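Local coordinates for Lin2634 protein (Listeria innocua, PDB 3MZO), which is a calcium-binding HD-domain protein of the YfbR-like 5'-deoxynucleotidase family, and probably works as a phosphohydrolase, at residues Y163-A168 against L204-I208; I170-R174 against I208-A212. All coordinates share one frame; numbering follows the deposited sequence.

Contact 1 (Y163-A168 against L204-I208)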
ATOM      1  N   TYR B 163     -11.210  17.033 -17.175  1.00 31.31           N
ATOM      2  CA  TYR B 163     -12.435  16.623 -17.813  1.00 32.31           C
ATOM      3  C   TYR B 163     -12.796  17.616 -18.936  1.00 33.51           C
ATOM      4  O   TYR B 163     -13.112  17.225 -20.077  1.00 32.73           O
ATOM      5  CB  TYR B 163     -13.551  16.549 -16.756  1.00 33.31           C
ATOM      6  CG  TYR B 163     -14.917  16.228 -17.303  1.00 32.47           C
ATOM      7  CD1 TYR B 163     -15.776  17.248 -17.728  1.00 36.38           C
ATOM      8  CD2 TYR B 163     -15.353  14.912 -17.412  1.00 32.92           C
ATOM      9  CE1 TYR B 163     -17.044  16.962 -18.227  1.00 40.03           C
ATOM     10  CE2 TYR B 163     -16.619  14.614 -17.908  1.00 35.96           C
ATOM     11  CZ  TYR B 163     -17.455  15.641 -18.323  1.00 35.98           C
ATOM     12  OH  TYR B 163     -18.705  15.346 -18.817  1.00 39.38           O
ATOM     13  N   SER B 164     -12.700  18.903 -18.611  1.00 34.16           N
ATOM     14  CA  SER B 164     -13.034  19.959 -19.556  0.60 34.70           C
ATOM     15  C   SER B 164     -12.140  19.906 -20.795  1.00 35.91           C
ATOM     16  O   SER B 164     -12.627  19.986 -21.933  1.00 35.96           O
ATOM     17  CB  SER B 164     -12.946  21.307 -18.855  0.60 37.13           C
ATOM     18  OG  SER B 164     -13.872  21.338 -17.788  0.60 28.80           O
ATOM     19  N   GLU B 165     -10.842  19.736 -20.569  1.00 36.16           N
ATOM     20  CA  GLU B 165      -9.873  19.665 -21.649  1.00 36.52           C
ATOM     21  C   GLU B 165     -10.112  18.447 -22.503  1.00 34.71           C
ATOM     22  O   GLU B 165     -10.055  18.541 -23.731  1.00 33.86           O
ATOM     23  CB  GLU B 165      -8.444  19.639 -21.107  1.00 34.54           C
ATOM     24  CG  GLU B 165      -7.315  19.629 -22.184  1.00 45.71           C
ATOM     25  CD  GLU B 165      -7.050  18.241 -22.865  1.00 58.45           C
ATOM     26  OE1 GLU B 165      -7.206  17.159 -22.227  1.00 59.57           O
ATOM     27  OE2 GLU B 165      -6.662  18.246 -24.058  1.00 59.46           O
ATOM     28  N   ALA B 166     -10.362  17.310 -21.852  1.00 32.31           N
ATOM     29  CA  ALA B 166     -10.576  16.057 -22.548  1.00 30.72           C
ATOM     30  C   ALA B 166     -11.836  16.149 -23.417  1.00 32.16           C
ATOM     31  O   ALA B 166     -11.769  15.879 -24.616  1.00 33.92           O
ATOM     32  CB  ALA B 166     -10.631  14.868 -21.541  1.00 29.47           C
ATOM     33  N   LEU B 167     -12.958  16.590 -22.857  1.00 32.39           N
ATOM     34  CA  LEU B 167     -14.166  16.739 -23.659  1.00 32.74           C
ATOM     35  C   LEU B 167     -14.001  17.759 -24.810  1.00 35.79           C
ATOM     36  O   LEU B 167     -14.357  17.476 -25.959  1.00 35.15           O
ATOM     37  CB  LEU B 167     -15.368  17.086 -22.776  1.00 33.22           C
ATOM     38  CG  LEU B 167     -16.757  16.966 -23.434  1.00 34.87           C
ATOM     39  CD1 LEU B 167     -17.056  15.547 -24.078  1.00 32.96           C
ATOM     40  CD2 LEU B 167     -17.800  17.332 -22.396  1.00 34.56           C
ATOM     41  N   ALA B 168     -13.423  18.916 -24.512  1.00 36.34           N
ATOM     42  CA  ALA B 168     -13.115  19.910 -25.542  1.00 37.63           C
ATOM     43  C   ALA B 168     -12.378  19.263 -26.708  1.00 36.18           C
ATOM     44  O   ALA B 168     -12.770  19.416 -27.857  1.00 37.42           O
ATOM     45  CB  ALA B 168     -12.279  21.047 -24.952  1.00 37.80           C
ATOM     46  N   LEU B 204     -21.243  22.228 -16.818  1.00 52.07           N
ATOM     47  CA  LEU B 204     -19.926  22.288 -17.470  1.00 51.77           C
ATOM     48  C   LEU B 204     -19.923  21.609 -18.847  1.00 50.44           C
ATOM     49  O   LEU B 204     -19.318  22.120 -19.808  1.00 49.27           O
ATOM     50  CB  LEU B 204     -18.897  21.636 -16.552  1.00 50.57           C
ATOM     51  CG  LEU B 204     -17.439  21.604 -17.000  1.00 54.51           C
ATOM     52  CD1 LEU B 204     -16.860  23.021 -17.207  1.00 49.87           C
ATOM     53  CD2 LEU B 204     -16.645  20.793 -15.965  1.00 51.03           C
ATOM     54  N   THR B 205     -20.615  20.468 -18.931  1.00 49.37           N
ATOM     55  CA  THR B 205     -20.718  19.712 -20.183  1.00 48.69           C
ATOM     56  C   THR B 205     -21.541  20.488 -21.226  1.00 51.40           C
ATOM     57  O   THR B 205     -21.164  20.538 -22.408  1.00 50.69           O
ATOM     58  CB  THR B 205     -21.306  18.265 -19.955  1.00 49.18           C
ATOM     59  OG1 THR B 205     -20.591  17.593 -18.905  1.00 47.78           O
ATOM     60  CG2 THR B 205     -21.226  17.428 -21.232  1.00 45.59           C
ATOM     61  N   THR B 206     -22.651  21.102 -20.794  1.00 52.51           N
ATOM     62  CA  THR B 206     -23.402  22.010 -21.660  1.00 54.62           C
ATOM     63  C   THR B 206     -22.486  23.129 -22.174  1.00 54.65           C
ATOM     64  O   THR B 206     -22.428  23.389 -23.377  1.00 54.78           O
ATOM     65  CB  THR B 206     -24.625  22.628 -20.914  1.00 56.62           C
ATOM     66  OG1 THR B 206     -25.631  21.623 -20.747  1.00 59.94           O
ATOM     67  CG2 THR B 206     -25.213  23.836 -21.669  1.00 58.09           C
ATOM     68  N   GLU B 207     -21.769  23.770 -21.254  1.00 55.28           N
ATOM     69  CA  GLU B 207     -20.832  24.851 -21.601  1.00 57.64           C
ATOM     70  C   GLU B 207     -19.794  24.455 -22.632  1.00 56.61           C
ATOM     71  O   GLU B 207     -19.588  25.176 -23.617  1.00 56.32           O
ATOM     72  CB  GLU B 207     -20.113  25.354 -20.354  1.00 58.53           C
ATOM     73  CG  GLU B 207     -20.968  26.318 -19.535  1.00 67.98           C
ATOM     74  CD  GLU B 207     -20.377  26.626 -18.162  1.00 75.74           C
ATOM     75  OE1 GLU B 207     -19.256  26.155 -17.849  1.00 75.62           O
ATOM     76  OE2 GLU B 207     -21.045  27.350 -17.394  1.00 81.20           O
ATOM     77  N   ILE B 208     -19.154  23.303 -22.402  1.00 56.09           N
ATOM     78  CA  ILE B 208     -18.157  22.780 -23.328  1.00 55.64           C
ATOM     79  C   ILE B 208     -18.781  22.518 -24.707  1.00 58.32           C
ATOM     80  O   ILE B 208     -18.161  22.831 -25.732  1.00 60.38           O
ATOM     81  CB  ILE B 208     -17.468  21.501 -22.750  1.00 55.11           C
ATOM     82  CG1 ILE B 208     -16.656  21.858 -21.502  1.00 53.60           C
ATOM     83  CG2 ILE B 208     -16.557  20.834 -23.791  1.00 47.77           C
ATOM     84  CD1 ILE B 208     -16.498  20.721 -20.541  1.00 46.93           C
TER
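The ring of Tyr163 has Thr205 OG1 at its edge, near the ring plane, while two methyls approach it obliquely: Leu204 CD2 is 4.1 Å from Tyr163 CD1 and Ile208 CD1 is 4.4 Å from Tyr163 CE1. This is helix-helix packing in an all-helical HD-domain fold: the axes of the short segments 163-168 and 204-208 come within 10.2 Å and cross at -38°. Tyr163 reaches over because its CG lies anti to the backbone N (chi1 176°), and the phenol OH donates to Thr205 OG1 at 2.9 Å. Thr205 OG1 is gripped twice, since it also bonds Leu201 O one turn earlier on its own helix. Tyr163 touches Leu143, Ser146 and Ile150 of helix 129-151 as well, and Leu187 of helix 177-191, so the buried ring joins several helices. Apart from this polar link, the contacts across the two segments are van der Waals. Ile208 points into them, laying CG2 against Leu167 CG (3.9 Å) and sending CD1 over Ser164 CA (3.7 Å). Ser164 OG, bonded to Val160 O, merely touches Leu204 CD2. Crossing Thr205 at about a right angle, Leu167 brings its CD2 to 3.6 Å from Thr205 CG2.

Contact 2 (I170-R174 against I208-A212)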
ATOM      1  N   ILE B 170     -12.118  15.936 -27.521  1.00 33.32           N
ATOM      2  CA  ILE B 170     -13.008  14.987 -28.194  1.00 31.37           C
ATOM      3  C   ILE B 170     -13.930  15.713 -29.213  1.00 34.53           C
ATOM      4  O   ILE B 170     -14.164  15.215 -30.330  1.00 35.51           O
ATOM      5  CB  ILE B 170     -13.838  14.162 -27.150  1.00 31.25           C
ATOM      6  CG1 ILE B 170     -12.918  13.215 -26.385  1.00 27.20           C
ATOM      7  CG2 ILE B 170     -14.936  13.354 -27.825  1.00 30.40           C
ATOM      8  CD1 ILE B 170     -13.536  12.595 -25.152  1.00 29.83           C
ATOM      9  N   TYR B 171     -14.437  16.891 -28.848  1.00 35.52           N
ATOM     10  CA  TYR B 171     -15.306  17.664 -29.755  1.00 38.63           C
ATOM     11  C   TYR B 171     -14.648  18.096 -31.030  1.00 39.31           C
ATOM     12  O   TYR B 171     -15.342  18.287 -32.015  1.00 39.96           O
ATOM     13  CB  TYR B 171     -15.844  18.926 -29.101  1.00 39.59           C
ATOM     14  CG  TYR B 171     -17.201  18.728 -28.557  1.00 43.74           C
ATOM     15  CD1 TYR B 171     -18.310  18.670 -29.408  1.00 49.77           C
ATOM     16  CD2 TYR B 171     -17.392  18.570 -27.190  1.00 44.77           C
ATOM     17  CE1 TYR B 171     -19.583  18.470 -28.907  1.00 48.63           C
ATOM     18  CE2 TYR B 171     -18.653  18.371 -26.669  1.00 44.76           C
ATOM     19  CZ  TYR B 171     -19.748  18.317 -27.528  1.00 47.31           C
ATOM     20  OH  TYR B 171     -20.996  18.129 -26.979  1.00 52.58           O
ATOM     21  N   GLU B 172     -13.331  18.284 -31.010  1.00 38.80           N
ATOM     22  CA  GLU B 172     -12.548  18.644 -32.205  0.60 40.71           C
ATOM     23  C   GLU B 172     -12.661  17.556 -33.263  1.00 39.99           C
ATOM     24  O   GLU B 172     -12.414  17.792 -34.442  1.00 38.14           O
ATOM     25  CB  GLU B 172     -11.050  18.806 -31.887  0.60 40.84           C
ATOM     26  CG  GLU B 172     -10.661  20.001 -31.015  0.60 44.29           C
ATOM     27  CD  GLU B 172      -9.152  20.093 -30.801  0.60 44.34           C
ATOM     28  OE1 GLU B 172      -8.375  19.518 -31.599  0.60 48.38           O
ATOM     29  OE2 GLU B 172      -8.736  20.731 -29.827  0.60 44.75           O
ATOM     30  N   TYR B 173     -12.997  16.338 -32.829  1.00 36.67           N
ATOM     31  CA  TYR B 173     -13.032  15.181 -33.745  1.00 35.29           C
ATOM     32  C   TYR B 173     -14.477  14.745 -34.092  1.00 34.06           C
ATOM     33  O   TYR B 173     -14.722  13.604 -34.537  1.00 36.16           O
ATOM     34  CB  TYR B 173     -12.249  14.019 -33.114  1.00 35.83           C
ATOM     35  CG  TYR B 173     -10.740  14.230 -32.957  1.00 34.57           C
ATOM     36  CD1 TYR B 173     -10.201  14.866 -31.841  1.00 36.11           C
ATOM     37  CD2 TYR B 173      -9.853  13.711 -33.891  1.00 37.75           C
ATOM     38  CE1 TYR B 173      -8.811  15.023 -31.700  1.00 34.26           C
ATOM     39  CE2 TYR B 173      -8.482  13.845 -33.742  1.00 38.30           C
ATOM     40  CZ  TYR B 173      -7.968  14.503 -32.649  1.00 35.43           C
ATOM     41  OH  TYR B 173      -6.593  14.626 -32.560  1.00 35.37           O
ATOM     42  N   ARG B 174     -15.431  15.657 -33.936  1.00 34.64           N
ATOM     43  CA  ARG B 174     -16.856  15.336 -34.110  0.50 37.06           C
ATOM     44  C   ARG B 174     -17.265  14.944 -35.535  1.00 36.60           C
ATOM     45  O   ARG B 174     -18.379  14.482 -35.731  1.00 38.12           O
ATOM     46  CB  ARG B 174     -17.742  16.493 -33.613  0.50 38.28           C
ATOM     47  CG  ARG B 174     -17.613  17.783 -34.418  0.50 46.03           C
ATOM     48  CD  ARG B 174     -18.587  18.869 -33.938  0.50 54.92           C
ATOM     49  NE  ARG B 174     -18.044  19.637 -32.825  0.50 58.97           N
ATOM     50  CZ  ARG B 174     -17.212  20.658 -32.979  0.50 62.54           C
ATOM     51  NH1 ARG B 174     -16.853  21.045 -34.200  0.50 63.65           N
ATOM     52  NH2 ARG B 174     -16.749  21.293 -31.910  0.50 62.38           N
ATOM     53  N   ILE B 208     -19.154  23.303 -22.402  1.00 56.09           N
ATOM     54  CA  ILE B 208     -18.157  22.780 -23.328  1.00 55.64           C
ATOM     55  C   ILE B 208     -18.781  22.518 -24.707  1.00 58.32           C
ATOM     56  O   ILE B 208     -18.161  22.831 -25.732  1.00 60.38           O
ATOM     57  CB  ILE B 208     -17.468  21.501 -22.750  1.00 55.11           C
ATOM     58  CG1 ILE B 208     -16.656  21.858 -21.502  1.00 53.60           C
ATOM     59  CG2 ILE B 208     -16.557  20.834 -23.791  1.00 47.77           C
ATOM     60  CD1 ILE B 208     -16.498  20.721 -20.541  1.00 46.93           C
ATOM     61  N   THR B 209     -20.000  21.967 -24.735  1.00 61.13           N
ATOM     62  CA  THR B 209     -20.726  21.712 -26.007  1.00 64.58           C
ATOM     63  C   THR B 209     -21.149  23.003 -26.735  1.00 66.71           C
ATOM     64  O   THR B 209     -21.126  23.050 -27.974  1.00 68.00           O
ATOM     65  CB  THR B 209     -22.013  20.877 -25.784  1.00 64.81           C
ATOM     66  OG1 THR B 209     -21.695  19.673 -25.080  1.00 65.86           O
ATOM     67  CG2 THR B 209     -22.704  20.556 -27.123  1.00 63.57           C
ATOM     68  N   THR B 210     -21.572  24.012 -25.958  1.00 67.94           N
ATOM     69  CA  THR B 210     -21.929  25.356 -26.476  1.00 69.32           C
ATOM     70  C   THR B 210     -20.683  26.025 -27.054  1.00 69.50           C
ATOM     71  O   THR B 210     -20.709  26.501 -28.200  1.00 68.93           O
ATOM     72  CB  THR B 210     -22.496  26.301 -25.361  1.00 71.15           C
ATOM     73  OG1 THR B 210     -23.635  25.706 -24.726  1.00 69.23           O
ATOM     74  CG2 THR B 210     -22.892  27.669 -25.937  1.00 68.64           C
ATOM     75  N   LYS B 211     -19.610  26.052 -26.241  1.00 69.59           N
ATOM     76  CA  LYS B 211     -18.279  26.527 -26.658  1.00 69.08           C
ATOM     77  C   LYS B 211     -17.839  25.811 -27.944  1.00 70.74           C
ATOM     78  O   LYS B 211     -17.352  26.465 -28.878  1.00 71.88           O
ATOM     79  CB  LYS B 211     -17.240  26.333 -25.544  1.00 66.24           C
ATOM     80  N   ALA B 212     -18.045  24.485 -27.993  1.00 69.56           N
ATOM     81  CA  ALA B 212     -17.784  23.668 -29.183  1.00 69.55           C
ATOM     82  C   ALA B 212     -19.085  23.362 -29.917  1.00 69.32           C
ATOM     83  O   ALA B 212     -19.611  24.189 -30.648  1.00 69.32           O
ATOM     84  CB  ALA B 212     -17.088  22.357 -28.780  1.00 68.86           C
TER
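Tyr171 and Ala212 meet with the alanine methyl set obliquely against the root of the ring: Ala212 CB lies 3.6 Å from Tyr171 CG and nearly as close to Tyr171 CB. This is helix-helix packing at the C-terminal parts of 158-172 and 201-211 in the helical HD-domain fold, closed by a Tyr-Thr hydroxyl bond and a methyl on the ring. Tyr171 has an unusual first torsion, chi1 -97°, well off a staggered position, and from there the ring extends past Ala212 until its OH reaches Thr209. Both branches of Thr209 meet that end. Tyr171 OH is hydrogen-bonded to Thr209 OG1, but the modelled 2.5 Å is very short and its exact length doubtful, as is the 3.0 Å from Tyr171 OH to Thr209 CG2. Thr209 OG1 also bonds Thr205 O, one helical turn back. The ring is further bounded by Ile208 CG2, 4.2 Å from Tyr171 CD2. Arg174 was deposited in two conformers, and what follows holds for one of them. In it, CG is wedged between the backbone N and the carbonyl carbon (chi1 66°), and a bend at chi3 (85°) folds the guanidinium back, so that Arg174 NE lies in the plane of the Tyr171 ring at its edge. Tyr171 O sits over one guanidinium face, offset toward the rim; it is 3.1 Å from Arg174 NE, yet the poor angle rules out a hydrogen bond. Arg174 NH2 comes up to Ala212 CB at 3.3 Å, the methyl lying near the guanidinium plane. Ala212 is the last modelled residue. Tyr171 also packs on Leu183 of helix 177-191, whereas Ile170 and Tyr173 press against both that helix and helix 129-151.

Contacts 1 and 2 follow one another along the same helix pair, 158-172 with 201-211, with centres about 8 Å apart and Ile208 in both. Each pairs a tyrosine hydroxyl of the first helix with a threonine hydroxyl of the second. Their surroundings differ: in contact 1 four of seven touching residues are buried and none is exposed, and it buries 311 Å², against 223 Å² in contact 2, where two of five are exposed. Contact 1 consists mostly of apolar contacts of Leu204, Leu167 and Ile208 with the Tyr163 ring, Ser164 and the Thr205 methyl, while contact 2 adds exposed Arg174 and Ala212. Both lie away from the calcium sites.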